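Local coordinates for protein beta-1,3-1,4-glucanase (Caldicellulosiruptor sp. F32, PDB 5H4R) that hydrolyses mixed-linkage beta-1,3-1,4-glucans such as lichenan, as a family 5 glycoside hydrolase built on a TIM barrel, at residues T81-I86 / V126-K131; G93-R98 / K133-I138; H180-A185 / Y236-G241. The protein carries 1 engineered substitution. All coordinates share one frame; numbering follows the deposited sequence.

Interaction 1. Residues T81-I86 / V126-K131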
ATOM      1  N   THR A  81      -1.761  11.701 -14.972  1.00  9.51           N
ATOM      2  CA  THR A  81      -1.914  12.365 -13.683  1.00 11.04           C
ATOM      3  C   THR A  81      -1.616  13.851 -13.797  1.00 11.73           C
ATOM      4  O   THR A  81      -0.688  14.274 -14.505  1.00 12.78           O
ATOM      5  CB  THR A  81      -0.985  11.736 -12.637  1.00 11.84           C
ATOM      6  OG1 THR A  81      -1.089  10.314 -12.679  1.00 11.99           O
ATOM      7  CG2 THR A  81      -1.365  12.177 -11.259  1.00 11.98           C
ATOM      8  N   THR A  82      -2.402  14.656 -13.085  1.00 11.56           N
ATOM      9  CA  THR A  82      -2.245  16.103 -13.104  1.00 12.17           C
ATOM     10  C   THR A  82      -2.266  16.647 -11.688  1.00 12.02           C
ATOM     11  O   THR A  82      -2.754  15.993 -10.762  1.00 13.81           O
ATOM     12  CB  THR A  82      -3.352  16.784 -13.888  1.00 16.18           C
ATOM     13  OG1 THR A  82      -4.580  16.592 -13.182  1.00 14.35           O
ATOM     14  CG2 THR A  82      -3.453  16.238 -15.300  1.00 14.33           C
ATOM     15  N   LYS A  83      -1.767  17.885 -11.539  1.00 13.45           N
ATOM     16  CA  LYS A  83      -1.867  18.541 -10.237  1.00 13.67           C
ATOM     17  C   LYS A  83      -3.326  18.753  -9.838  1.00 13.62           C
ATOM     18  O   LYS A  83      -3.690  18.573  -8.669  1.00 14.03           O
ATOM     19  CB  LYS A  83      -1.102  19.867 -10.212  1.00 20.69           C
ATOM     20  CG  LYS A  83      -0.924  20.319  -8.743  1.00 24.12           C
ATOM     21  CD  LYS A  83      -0.209  21.624  -8.570  1.00 55.01           C
ATOM     22  CE  LYS A  83      -0.203  21.996  -7.095  1.00 39.64           C
ATOM     23  NZ  LYS A  83      -1.555  22.364  -6.581  1.00 27.55           N
ATOM     24  N   GLN A  84      -4.192  19.091 -10.801  1.00 14.61           N
ATOM     25  CA  GLN A  84      -5.602  19.270 -10.467  1.00 15.01           C
ATOM     26  C   GLN A  84      -6.189  17.986  -9.888  1.00 13.74           C
ATOM     27  O   GLN A  84      -7.016  18.023  -8.974  1.00 15.37           O
ATOM     28  CB  GLN A  84      -6.387  19.720 -11.708  1.00 19.96           C
ATOM     29  CG  GLN A  84      -7.818  20.114 -11.419  1.00 38.14           C
ATOM     30  CD  GLN A  84      -8.584  20.565 -12.667  1.00 52.93           C
ATOM     31  OE1 GLN A  84      -8.062  20.538 -13.782  1.00 40.63           O
ATOM     32  NE2 GLN A  84      -9.830  20.984 -12.472  1.00 55.23           N
ATOM     33  N   MET A  85      -5.778  16.846 -10.410  1.00 12.27           N
ATOM     34  CA  MET A  85      -6.277  15.578  -9.891  1.00 11.12           C
ATOM     35  C   MET A  85      -5.872  15.383  -8.438  1.00 12.37           C
ATOM     36  O   MET A  85      -6.693  15.014  -7.594  1.00 12.50           O
ATOM     37  CB  MET A  85      -5.736  14.453 -10.760  1.00 16.40           C
ATOM     38  CG  MET A  85      -6.233  13.082 -10.402  1.00 18.31           C
ATOM     39  SD  MET A  85      -5.397  11.851 -11.422  1.00 17.41           S
ATOM     40  CE  MET A  85      -5.723  12.460 -13.023  1.00 10.13           C
ATOM     41  N   ILE A  86      -4.600  15.626  -8.120  1.00 10.02           N
ATOM     42  CA  ILE A  86      -4.162  15.466  -6.739  1.00 10.47           C
ATOM     43  C   ILE A  86      -4.831  16.507  -5.845  1.00 12.04           C
ATOM     44  O   ILE A  86      -5.191  16.215  -4.699  1.00 10.71           O
ATOM     45  CB  ILE A  86      -2.629  15.528  -6.668  1.00 12.84           C
ATOM     46  CG1 ILE A  86      -2.007  14.499  -7.633  1.00 11.68           C
ATOM     47  CG2 ILE A  86      -2.142  15.328  -5.234  1.00 14.43           C
ATOM     48  CD1 ILE A  86      -2.562  13.110  -7.480  1.00 12.34           C
ATOM     49  N   VAL A 126       5.042  13.199  -7.323  1.00 10.36           N
ATOM     50  CA  VAL A 126       5.304  13.386  -5.893  1.00 10.73           C
ATOM     51  C   VAL A 126       5.188  14.867  -5.540  1.00 12.02           C
ATOM     52  O   VAL A 126       4.619  15.240  -4.502  1.00 11.18           O
ATOM     53  CB  VAL A 126       6.686  12.808  -5.534  1.00  9.01           C
ATOM     54  CG1 VAL A 126       7.070  13.188  -4.081  1.00 11.92           C
ATOM     55  CG2 VAL A 126       6.683  11.299  -5.744  1.00 10.60           C
ATOM     56  N   ASP A 127       5.715  15.734  -6.408  1.00  9.91           N
ATOM     57  CA  ASP A 127       5.680  17.173  -6.160  1.00 10.79           C
ATOM     58  C   ASP A 127       4.245  17.694  -6.133  1.00 12.18           C
ATOM     59  O   ASP A 127       3.934  18.611  -5.362  1.00 12.63           O
ATOM     60  CB  ASP A 127       6.509  17.934  -7.214  1.00 13.35           C
ATOM     61  CG  ASP A 127       8.016  17.841  -6.979  1.00 17.37           C
ATOM     62  OD1 ASP A 127       8.438  17.186  -6.010  1.00 13.80           O
ATOM     63  OD2 ASP A 127       8.794  18.422  -7.770  1.00 17.65           O
ATOM     64  N   TYR A 128       3.353  17.138  -6.975  1.00 11.44           N
ATOM     65  CA  TYR A 128       1.954  17.553  -6.902  1.00 10.76           C
ATOM     66  C   TYR A 128       1.431  17.367  -5.492  1.00 12.88           C
ATOM     67  O   TYR A 128       0.694  18.213  -4.974  1.00 12.82           O
ATOM     68  CB  TYR A 128       1.037  16.743  -7.830  1.00 13.37           C
ATOM     69  CG  TYR A 128       1.288  16.776  -9.326  1.00 14.66           C
ATOM     70  CD1 TYR A 128       1.913  17.843  -9.949  1.00 14.12           C
ATOM     71  CD2 TYR A 128       0.869  15.714 -10.106  1.00 13.44           C
ATOM     72  CE1 TYR A 128       2.128  17.836 -11.339  1.00 18.30           C
ATOM     73  CE2 TYR A 128       1.074  15.701 -11.477  1.00 13.80           C
ATOM     74  CZ  TYR A 128       1.691  16.748 -12.086  1.00 14.89           C
ATOM     75  OH  TYR A 128       1.859  16.679 -13.460  1.00 17.99           O
ATOM     76  N   ALA A 129       1.768  16.224  -4.886  1.00 10.54           N
ATOM     77  CA  ALA A 129       1.278  15.883  -3.550  1.00 13.40           C
ATOM     78  C   ALA A 129       1.982  16.689  -2.467  1.00 11.36           C
ATOM     79  O   ALA A 129       1.350  17.124  -1.489  1.00 11.72           O
ATOM     80  CB  ALA A 129       1.464  14.394  -3.308  1.00 11.32           C
ATOM     81  N   MET A 130       3.290  16.891  -2.602  1.00 11.52           N
ATOM     82  CA  MET A 130       3.997  17.729  -1.633  1.00 12.48           C
ATOM     83  C   MET A 130       3.449  19.151  -1.635  1.00 13.85           C
ATOM     84  O   MET A 130       3.372  19.800  -0.585  1.00 14.54           O
ATOM     85  CB  MET A 130       5.503  17.745  -1.925  1.00 16.00           C
ATOM     86  CG  MET A 130       6.161  16.374  -1.857  1.00 18.02           C
ATOM     87  SD  MET A 130       6.319  15.706  -0.177  1.00 19.34           S
ATOM     88  CE  MET A 130       7.481  16.828   0.556  1.00 23.50           C
ATOM     89  N   LYS A 131       3.090  19.682  -2.809  1.00 12.21           N
ATOM     90  CA  LYS A 131       2.539  21.030  -2.850  1.00 14.93           C
ATOM     91  C   LYS A 131       1.236  21.119  -2.075  1.00 17.76           C
ATOM     92  O   LYS A 131       0.902  22.189  -1.539  1.00 18.71           O
ATOM     93  CB  LYS A 131       2.341  21.468  -4.294  1.00 17.08           C
ATOM     94  CG  LYS A 131       3.641  21.844  -4.966  1.00 19.21           C
ATOM     95  CD  LYS A 131       3.430  22.227  -6.433  1.00 26.59           C
ATOM     96  CE  LYS A 131       4.626  23.006  -7.020  1.00 49.56           C
ATOM     97  NZ  LYS A 131       5.836  22.162  -7.204  1.00 56.92           N
TER
HETATM   98  O   HOH W   1      -1.295  23.485  -3.859  1.00 34.83           O
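Tyr128 lays its ring against the start of helix 83-91. Its CG stands anti to the carbonyl carbon (chi1 -61°), which sends the ring out to residues 81-83. Lys83 N sits 3.5 Å above the ring plane, over its centre. Thr82 C lies over the same face, 3.5 Å from Tyr128 CE2. Lys83 CB makes a CH-pi contact, 4.1 Å from the Tyr128 ring centroid. Thr81 O lies near the ring plane, at its edge, 3.7 Å from Tyr128 OH; Arg121 binds both oxygens. Tyr128 CB also meets Ile86 CG1 at 3.8 Å. An alanine here would probably open a gap under the first turn of helix 83-91 and leave Arg121 without its hydroxyl partner. Ala129 comes next, its CA 3.9 Å from Ile86 CG2. Lys131 closes the contact: its CD lies 3.7 Å from Lys83 CE, the two chains crossing at about a right angle. Lys83 bends at chi4; its NZ pairs with Asp87, which probably eases its charge, and donates to a water that binds Lys131 O weakly. No direct polar bond joins the segments: one ring face rests on the peptide opening helix 83-91, and the rest is aliphatic packing.

Interaction 2. Residues G93-R98 / K133-I138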
ATOM      1  N   GLY A  93     -10.583  15.268   1.360  1.00 11.94           N
ATOM      2  CA  GLY A  93     -10.249  14.932   2.731  1.00 16.94           C
ATOM      3  C   GLY A  93      -9.110  13.955   2.900  1.00 12.52           C
ATOM      4  O   GLY A  93      -8.727  13.684   4.046  1.00 11.91           O
ATOM      5  N   PHE A  94      -8.559  13.387   1.824  1.00 10.22           N
ATOM      6  CA  PHE A  94      -7.405  12.504   1.943  1.00  9.43           C
ATOM      7  C   PHE A  94      -6.172  13.323   2.307  1.00 12.31           C
ATOM      8  O   PHE A  94      -5.966  14.410   1.776  1.00 12.35           O
ATOM      9  CB  PHE A  94      -7.175  11.755   0.635  1.00  9.61           C
ATOM     10  CG  PHE A  94      -8.294  10.789   0.287  1.00  8.86           C
ATOM     11  CD1 PHE A  94      -8.348   9.517   0.855  1.00  8.56           C
ATOM     12  CD2 PHE A  94      -9.304  11.177  -0.588  1.00  9.33           C
ATOM     13  CE1 PHE A  94      -9.363   8.654   0.523  1.00  8.73           C
ATOM     14  CE2 PHE A  94     -10.335  10.312  -0.912  1.00 10.12           C
ATOM     15  CZ  PHE A  94     -10.369   9.047  -0.345  1.00  9.21           C
ATOM     16  N   ASN A  95      -5.359  12.812   3.225  1.00  9.26           N
ATOM     17  CA  ASN A  95      -4.120  13.498   3.558  1.00  9.39           C
ATOM     18  C   ASN A  95      -2.884  12.701   3.192  1.00  9.11           C
ATOM     19  O   ASN A  95      -1.761  13.182   3.428  1.00 12.47           O
ATOM     20  CB  ASN A  95      -4.068  13.853   5.042  1.00 10.41           C
ATOM     21  CG  ASN A  95      -3.170  15.044   5.298  1.00 18.71           C
ATOM     22  OD1 ASN A  95      -3.075  15.949   4.456  1.00 16.00           O
ATOM     23  ND2 ASN A  95      -2.496  15.058   6.442  1.00 17.63           N
ATOM     24  N   THR A  96      -3.052  11.519   2.624  1.00 10.12           N
ATOM     25  CA  THR A  96      -1.961  10.661   2.189  1.00 11.78           C
ATOM     26  C   THR A  96      -2.257  10.206   0.773  1.00 10.09           C
ATOM     27  O   THR A  96      -3.397   9.869   0.458  1.00  8.35           O
ATOM     28  CB  THR A  96      -1.801   9.432   3.113  1.00  9.92           C
ATOM     29  OG1 THR A  96      -1.426   9.863   4.421  1.00  9.84           O
ATOM     30  CG2 THR A  96      -0.717   8.514   2.612  1.00 10.74           C
ATOM     31  N   ILE A  97      -1.237  10.215  -0.080  1.00  8.98           N
ATOM     32  CA  ILE A  97      -1.310   9.608  -1.405  1.00  9.41           C
ATOM     33  C   ILE A  97      -0.246   8.530  -1.471  1.00  9.23           C
ATOM     34  O   ILE A  97       0.927   8.787  -1.173  1.00  9.17           O
ATOM     35  CB  ILE A  97      -1.104  10.629  -2.540  1.00 11.91           C
ATOM     36  CG1 ILE A  97      -1.172   9.913  -3.892  1.00 11.71           C
ATOM     37  CG2 ILE A  97       0.200  11.342  -2.381  1.00 25.37           C
ATOM     38  CD1 ILE A  97      -1.506  10.820  -5.014  1.00 16.35           C
ATOM     39  N   ARG A  98      -0.652   7.321  -1.832  1.00  8.94           N
ATOM     40  CA  ARG A  98       0.293   6.263  -2.107  1.00  8.24           C
ATOM     41  C   ARG A  98       0.476   6.181  -3.616  1.00  8.05           C
ATOM     42  O   ARG A  98      -0.509   6.118  -4.366  1.00  8.39           O
ATOM     43  CB  ARG A  98      -0.171   4.927  -1.527  1.00  6.52           C
ATOM     44  CG  ARG A  98       0.805   3.778  -1.776  1.00  8.35           C
ATOM     45  CD  ARG A  98       0.565   2.666  -0.748  1.00 10.38           C
ATOM     46  NE  ARG A  98       1.340   1.429  -0.902  1.00 10.44           N
ATOM     47  CZ  ARG A  98       0.958   0.390  -1.649  1.00 11.64           C
ATOM     48  NH1 ARG A  98      -0.112   0.472  -2.427  1.00  9.83           N
ATOM     49  NH2 ARG A  98       1.677  -0.733  -1.648  1.00 11.88           N
ATOM     50  N   LYS A 133       0.826  19.485   0.663  1.00 12.83           N
ATOM     51  CA  LYS A 133       1.208  19.169   2.045  1.00 12.85           C
ATOM     52  C   LYS A 133       0.697  17.787   2.483  1.00 14.42           C
ATOM     53  O   LYS A 133       0.390  17.571   3.654  1.00 16.94           O
ATOM     54  CB  LYS A 133       0.735  20.267   2.999  1.00 15.66           C
ATOM     55  CG  LYS A 133       1.380  21.647   2.707  1.00 20.88           C
ATOM     56  CD  LYS A 133       1.015  22.676   3.751  1.00 34.36           C
ATOM     57  CE  LYS A 133       1.524  24.058   3.364  1.00 46.75           C
ATOM     58  NZ  LYS A 133       1.038  25.116   4.293  1.00 57.67           N
ATOM     59  N   MET A 134       0.670  16.834   1.556  1.00 11.50           N
ATOM     60  CA  MET A 134       0.168  15.485   1.810  1.00  9.59           C
ATOM     61  C   MET A 134       1.321  14.582   2.195  1.00 12.40           C
ATOM     62  O   MET A 134       2.473  14.837   1.830  1.00 11.82           O
ATOM     63  CB  MET A 134      -0.542  14.927   0.573  1.00  9.82           C
ATOM     64  CG  MET A 134      -1.756  15.712   0.208  1.00 13.77           C
ATOM     65  SD  MET A 134      -2.480  15.110  -1.322  1.00 16.90           S
ATOM     66  CE  MET A 134      -3.367  13.690  -0.665  1.00 20.07           C
ATOM     67  N   TYR A 135       1.016  13.545   2.972  1.00  8.82           N
ATOM     68  CA  TYR A 135       1.952  12.444   3.113  1.00  8.84           C
ATOM     69  C   TYR A 135       1.978  11.663   1.804  1.00  9.27           C
ATOM     70  O   TYR A 135       0.971  11.566   1.105  1.00 10.65           O
ATOM     71  CB  TYR A 135       1.554  11.556   4.299  1.00  9.70           C
ATOM     72  CG  TYR A 135       1.674  12.278   5.611  1.00  9.22           C
ATOM     73  CD1 TYR A 135       0.657  13.092   6.070  1.00 10.06           C
ATOM     74  CD2 TYR A 135       2.804  12.145   6.385  1.00 10.22           C
ATOM     75  CE1 TYR A 135       0.766  13.768   7.274  1.00 13.75           C
ATOM     76  CE2 TYR A 135       2.946  12.823   7.557  1.00 10.52           C
ATOM     77  CZ  TYR A 135       1.926  13.622   8.020  1.00 12.46           C
ATOM     78  OH  TYR A 135       2.106  14.280   9.208  1.00 16.73           O
ATOM     79  N   VAL A 136       3.158  11.164   1.433  1.00  8.56           N
ATOM     80  CA  VAL A 136       3.345  10.470   0.168  1.00  7.27           C
ATOM     81  C   VAL A 136       4.114   9.192   0.438  1.00  7.54           C
ATOM     82  O   VAL A 136       5.133   9.223   1.136  1.00 10.16           O
ATOM     83  CB  VAL A 136       4.119  11.323  -0.853  1.00 10.18           C
ATOM     84  CG1 VAL A 136       4.306  10.567  -2.164  1.00  9.35           C
ATOM     85  CG2 VAL A 136       3.404  12.635  -1.100  1.00 14.38           C
ATOM     86  N   ILE A 137       3.615   8.071  -0.099  1.00  9.36           N
ATOM     87  CA  ILE A 137       4.290   6.776  -0.036  1.00  8.32           C
ATOM     88  C   ILE A 137       4.686   6.360  -1.448  1.00  9.83           C
ATOM     89  O   ILE A 137       3.843   6.331  -2.349  1.00  9.90           O
ATOM     90  CB  ILE A 137       3.390   5.693   0.591  1.00  8.29           C
ATOM     91  CG1 ILE A 137       2.949   6.079   2.008  1.00  7.59           C
ATOM     92  CG2 ILE A 137       4.107   4.359   0.551  1.00  8.15           C
ATOM     93  CD1 ILE A 137       1.747   5.280   2.499  1.00 10.21           C
ATOM     94  N   ILE A 138       5.972   6.023  -1.641  1.00  8.25           N
ATOM     95  CA  ILE A 138       6.436   5.449  -2.907  1.00  8.69           C
ATOM     96  C   ILE A 138       7.081   4.095  -2.603  1.00  5.87           C
ATOM     97  O   ILE A 138       7.616   3.886  -1.511  1.00  8.64           O
ATOM     98  CB  ILE A 138       7.427   6.370  -3.661  1.00 10.35           C
ATOM     99  CG1 ILE A 138       8.641   6.718  -2.818  1.00 11.64           C
ATOM    100  CG2 ILE A 138       6.726   7.643  -4.105  1.00 18.91           C
ATOM    101  CD1 ILE A 138       9.702   7.575  -3.577  1.00 15.96           C
TER
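Three backbone hydrogen bonds join residues 95-97 to residues 135-137. Asn95 O accepts from Tyr135 N at 2.8 Å. Tyr135 O accepts from Ile97 N, also at 2.8 Å and nearly straight (166° at the hydrogen). Ile97 O accepts from Ile137 N at 3.0 Å. Tyr135 O and Ile97 O each take a CA-H contact, from Thr96 and Val136. This is the ladder of two parallel strands, 96-99 and 135-139, the second and third of the eight-stranded TIM barrel. Thr96, Arg98, Tyr135 and Ile137 share one face of the sheet. There Thr96 OG1 lies 3.4 Å from Tyr135 CB and is bonded to Met47 O. Asn95 ND2 stands 3.6 Å from Tyr135 CE1, with amide and ring planes 82° apart. It is hydrogen-bonded to Asp46 O, and Tyr135 OH to Asp46 OD2. Arg98 extends past Ile137, its CG 4.0 Å from Ile137 CB. Its guanidinium is hydrogen-bonded to Asn52 and forms salt bridges with Glu184 and Glu326; the side chain lies about 5 Å from a bound glucose unit. On the other face Ile97 CG2 meets Val136 CG2 at 3.7 Å, side by side. Met134 bends at chi3 (80°) and carries its CE back to Phe94 O and Ile97.

Interaction 3. Residues H180-A185 / Y236-G241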
ATOM      1  N   HIS A 180       7.176  14.108   5.309  1.00 10.53           N
ATOM      2  CA  HIS A 180       5.905  13.690   4.729  1.00 10.16           C
ATOM      3  C   HIS A 180       6.085  12.620   3.649  1.00  9.27           C
ATOM      4  O   HIS A 180       5.127  11.901   3.344  1.00  9.91           O
ATOM      5  CB  HIS A 180       5.157  14.888   4.172  1.00 10.50           C
ATOM      6  CG  HIS A 180       4.375  15.633   5.194  1.00 11.43           C
ATOM      7  ND1 HIS A 180       4.970  16.280   6.260  1.00 16.73           N
ATOM      8  CD2 HIS A 180       3.043  15.835   5.324  1.00 12.94           C
ATOM      9  CE1 HIS A 180       4.034  16.851   6.999  1.00 17.35           C
ATOM     10  NE2 HIS A 180       2.856  16.594   6.455  1.00 16.87           N
ATOM     11  N   LEU A 181       7.284  12.483   3.077  1.00  8.97           N
ATOM     12  CA  LEU A 181       7.587  11.427   2.120  1.00  9.36           C
ATOM     13  C   LEU A 181       8.095  10.180   2.843  1.00  9.53           C
ATOM     14  O   LEU A 181       9.054  10.245   3.626  1.00  9.16           O
ATOM     15  CB  LEU A 181       8.625  11.899   1.103  1.00  8.28           C
ATOM     16  CG  LEU A 181       9.028  10.874   0.055  1.00  7.79           C
ATOM     17  CD1 LEU A 181       7.851  10.475  -0.799  1.00  9.95           C
ATOM     18  CD2 LEU A 181      10.163  11.419  -0.811  1.00 12.07           C
ATOM     19  N   ILE A 182       7.433   9.062   2.560  1.00 10.03           N
ATOM     20  CA  ILE A 182       7.638   7.759   3.188  1.00  9.10           C
ATOM     21  C   ILE A 182       8.071   6.782   2.101  1.00  8.12           C
ATOM     22  O   ILE A 182       7.479   6.763   1.015  1.00  9.60           O
ATOM     23  CB  ILE A 182       6.332   7.283   3.858  1.00  9.51           C
ATOM     24  CG1 ILE A 182       5.884   8.304   4.907  1.00  8.89           C
ATOM     25  CG2 ILE A 182       6.477   5.877   4.458  1.00 11.41           C
ATOM     26  CD1 ILE A 182       4.398   8.227   5.209  1.00 12.83           C
ATOM     27  N   PHE A 183       9.097   5.961   2.382  1.00  8.99           N
ATOM     28  CA  PHE A 183       9.518   4.911   1.456  1.00  8.65           C
ATOM     29  C   PHE A 183       8.991   3.575   1.958  1.00  8.15           C
ATOM     30  O   PHE A 183       9.174   3.238   3.136  1.00  9.79           O
ATOM     31  CB  PHE A 183      11.042   4.797   1.340  1.00  7.18           C
ATOM     32  CG  PHE A 183      11.747   6.046   0.868  1.00  9.36           C
ATOM     33  CD1 PHE A 183      11.092   7.027   0.146  1.00  9.43           C
ATOM     34  CD2 PHE A 183      13.089   6.218   1.154  1.00 11.56           C
ATOM     35  CE1 PHE A 183      11.781   8.157  -0.295  1.00  9.39           C
ATOM     36  CE2 PHE A 183      13.773   7.331   0.702  1.00  9.16           C
ATOM     37  CZ  PHE A 183      13.115   8.302  -0.015  1.00 10.51           C
ATOM     38  N   GLU A 184       8.438   2.793   1.045  1.00  8.60           N
ATOM     39  CA  GLU A 184       7.913   1.454   1.322  1.00  9.13           C
ATOM     40  C   GLU A 184       8.734   0.437   0.542  1.00  7.09           C
ATOM     41  O   GLU A 184       8.748   0.483  -0.689  1.00  9.48           O
ATOM     42  CB  GLU A 184       6.428   1.383   0.917  1.00  9.07           C
ATOM     43  CG  GLU A 184       5.806  -0.007   1.016  1.00  9.27           C
ATOM     44  CD  GLU A 184       4.439  -0.074   0.349  1.00 15.47           C
ATOM     45  OE1 GLU A 184       3.561   0.734   0.725  1.00 13.80           O
ATOM     46  OE2 GLU A 184       4.251  -0.892  -0.599  1.00 15.87           O
ATOM     47  N   ALA A 185       9.377  -0.501   1.250  1.00  7.84           N
ATOM     48  CA  ALA A 185      10.429  -1.330   0.668  1.00  9.06           C
ATOM     49  C   ALA A 185       9.991  -1.984  -0.628  1.00 11.38           C
ATOM     50  O   ALA A 185      10.716  -1.988  -1.632  1.00  9.97           O
ATOM     51  CB  ALA A 185      10.831  -2.401   1.674  1.00  7.96           C
ATOM     52  N   TYR A 236      10.566   8.083   7.882  1.00  7.93           N
ATOM     53  CA  TYR A 236       9.820   6.856   8.157  1.00  8.69           C
ATOM     54  C   TYR A 236       9.855   5.934   6.949  1.00 11.54           C
ATOM     55  O   TYR A 236       9.738   6.379   5.804  1.00  9.06           O
ATOM     56  CB  TYR A 236       8.366   7.167   8.523  1.00 10.28           C
ATOM     57  CG  TYR A 236       8.189   7.742   9.906  1.00 10.87           C
ATOM     58  CD1 TYR A 236       8.267   9.116  10.123  1.00 11.75           C
ATOM     59  CD2 TYR A 236       7.938   6.920  11.003  1.00 11.88           C
ATOM     60  CE1 TYR A 236       8.095   9.658  11.378  1.00 10.36           C
ATOM     61  CE2 TYR A 236       7.782   7.454  12.273  1.00 11.53           C
ATOM     62  CZ  TYR A 236       7.866   8.826  12.454  1.00 10.82           C
ATOM     63  OH  TYR A 236       7.719   9.384  13.700  1.00 12.96           O
ATOM     64  N   LEU A 237       9.971   4.630   7.220  1.00 10.74           N
ATOM     65  CA  LEU A 237      10.097   3.589   6.213  1.00  6.59           C
ATOM     66  C   LEU A 237       9.095   2.490   6.525  1.00  9.94           C
ATOM     67  O   LEU A 237       8.981   2.069   7.675  1.00 11.82           O
ATOM     68  CB  LEU A 237      11.488   3.002   6.211  1.00  9.19           C
ATOM     69  CG  LEU A 237      12.663   3.954   6.170  1.00  9.26           C
ATOM     70  CD1 LEU A 237      13.978   3.192   6.316  1.00 12.16           C
ATOM     71  CD2 LEU A 237      12.634   4.739   4.866  1.00 11.56           C
ATOM     72  N   MET A 238       8.396   2.016   5.499  1.00  9.32           N
ATOM     73  CA  MET A 238       7.413   0.955   5.640  1.00  8.21           C
ATOM     74  C   MET A 238       7.991  -0.359   5.138  1.00  8.29           C
ATOM     75  O   MET A 238       8.631  -0.386   4.087  1.00  9.42           O
ATOM     76  CB  MET A 238       6.137   1.305   4.861  1.00  8.48           C
ATOM     77  CG  MET A 238       5.276   2.379   5.510  1.00  9.91           C
ATOM     78  SD  MET A 238       3.951   3.008   4.428  1.00 12.30           S
ATOM     79  CE  MET A 238       2.950   1.524   4.178  1.00 12.85           C
ATOM     80  N   VAL A 239       7.744  -1.446   5.885  1.00  6.62           N
ATOM     81  CA  VAL A 239       8.196  -2.765   5.456  1.00  8.24           C
ATOM     82  C   VAL A 239       7.051  -3.749   5.605  1.00  9.97           C
ATOM     83  O   VAL A 239       6.351  -3.740   6.631  1.00  8.85           O
ATOM     84  CB  VAL A 239       9.409  -3.265   6.251  1.00 11.49           C
ATOM     85  CG1 VAL A 239      10.624  -2.399   5.946  1.00 11.04           C
ATOM     86  CG2 VAL A 239       9.099  -3.307   7.734  1.00 14.04           C
ATOM     87  N   PRO A 240       6.849  -4.611   4.608  1.00  9.30           N
ATOM     88  CA  PRO A 240       5.845  -5.676   4.717  1.00  9.45           C
ATOM     89  C   PRO A 240       6.469  -7.000   5.112  1.00  8.59           C
ATOM     90  O   PRO A 240       7.689  -7.173   4.994  1.00  8.65           O
ATOM     91  CB  PRO A 240       5.305  -5.759   3.278  1.00  8.60           C
ATOM     92  CG  PRO A 240       6.521  -5.559   2.489  1.00 11.06           C
ATOM     93  CD  PRO A 240       7.362  -4.539   3.230  1.00  9.49           C
ATOM     94  N   GLY A 241       5.607  -7.953   5.475  1.00  7.84           N
ATOM     95  CA  GLY A 241       5.933  -9.360   5.445  1.00  7.87           C
ATOM     96  C   GLY A 241       5.442 -10.022   4.163  1.00  8.85           C
ATOM     97  O   GLY A 241       5.046  -9.372   3.197  1.00  9.58           O
TER
HETATM   98  O   HOH W   2       8.842   9.990   6.508  1.00  8.74           O
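Phe183 O and Met238 O are the two carbonyls that bind across this contact. Met238 N donates to Phe183 O at 2.8 Å. Ala185 N donates to Met238 O at 2.9 Å, with the C=O to donor angle at 163°. Each oxygen also takes a CA-H contact, from Leu237 and Glu184 respectively. Near the start of the pair a water replaces a direct bond: it donates to Leu181 O and accepts from Tyr236 N, both at 2.9 Å. Leu181 O has a second donor in Arg235. The carboxylate of Glu184 is buried, and its OE2 is gripped by Arg98 and Asn139. OE1, which has its own hydrogen bond outside the two segments, also lies 3.6 Å from Met238 CE in van der Waals contact. Met238 bends at chi3 (63°), and its SD lies 3.8 Å from Ile182 CG2. On the other face of the sheet Phe183 CB packs on Leu237 CD2 at 3.9 Å, below helix 205-226. The side chain of Glu184 lies about 7 Å from a bound glucose unit. Strands 181-184 and 237-240 are the fourth and fifth of the closed eight-stranded parallel barrel of a family 5 glycosidase, with Glu184 on the inner face.

All three contacts belong to one TIM barrel. Interaction 1 joins helices 83-91 and 116-131 on the outside, and interaction 2 joins the strands that follow each of them. Their segments alternate along the chain, and their centres lie about 10 Å apart. In the layer between, Ile86 packs on Ile97, and Ala129 on both Ile97 and Val136. Interaction 3 comes later in the chain, its centre about 13 Å from that of interaction 2 and about 20 Å from that of interaction 1. Strands 135-139 and 181-184 are neighbours, linked by a probable hydrogen bond from Ile182 N to Val136 O. Inside the barrel the Arg98-Glu184 salt bridge ties interactions 2 and 3 together close to the glucan-binding site.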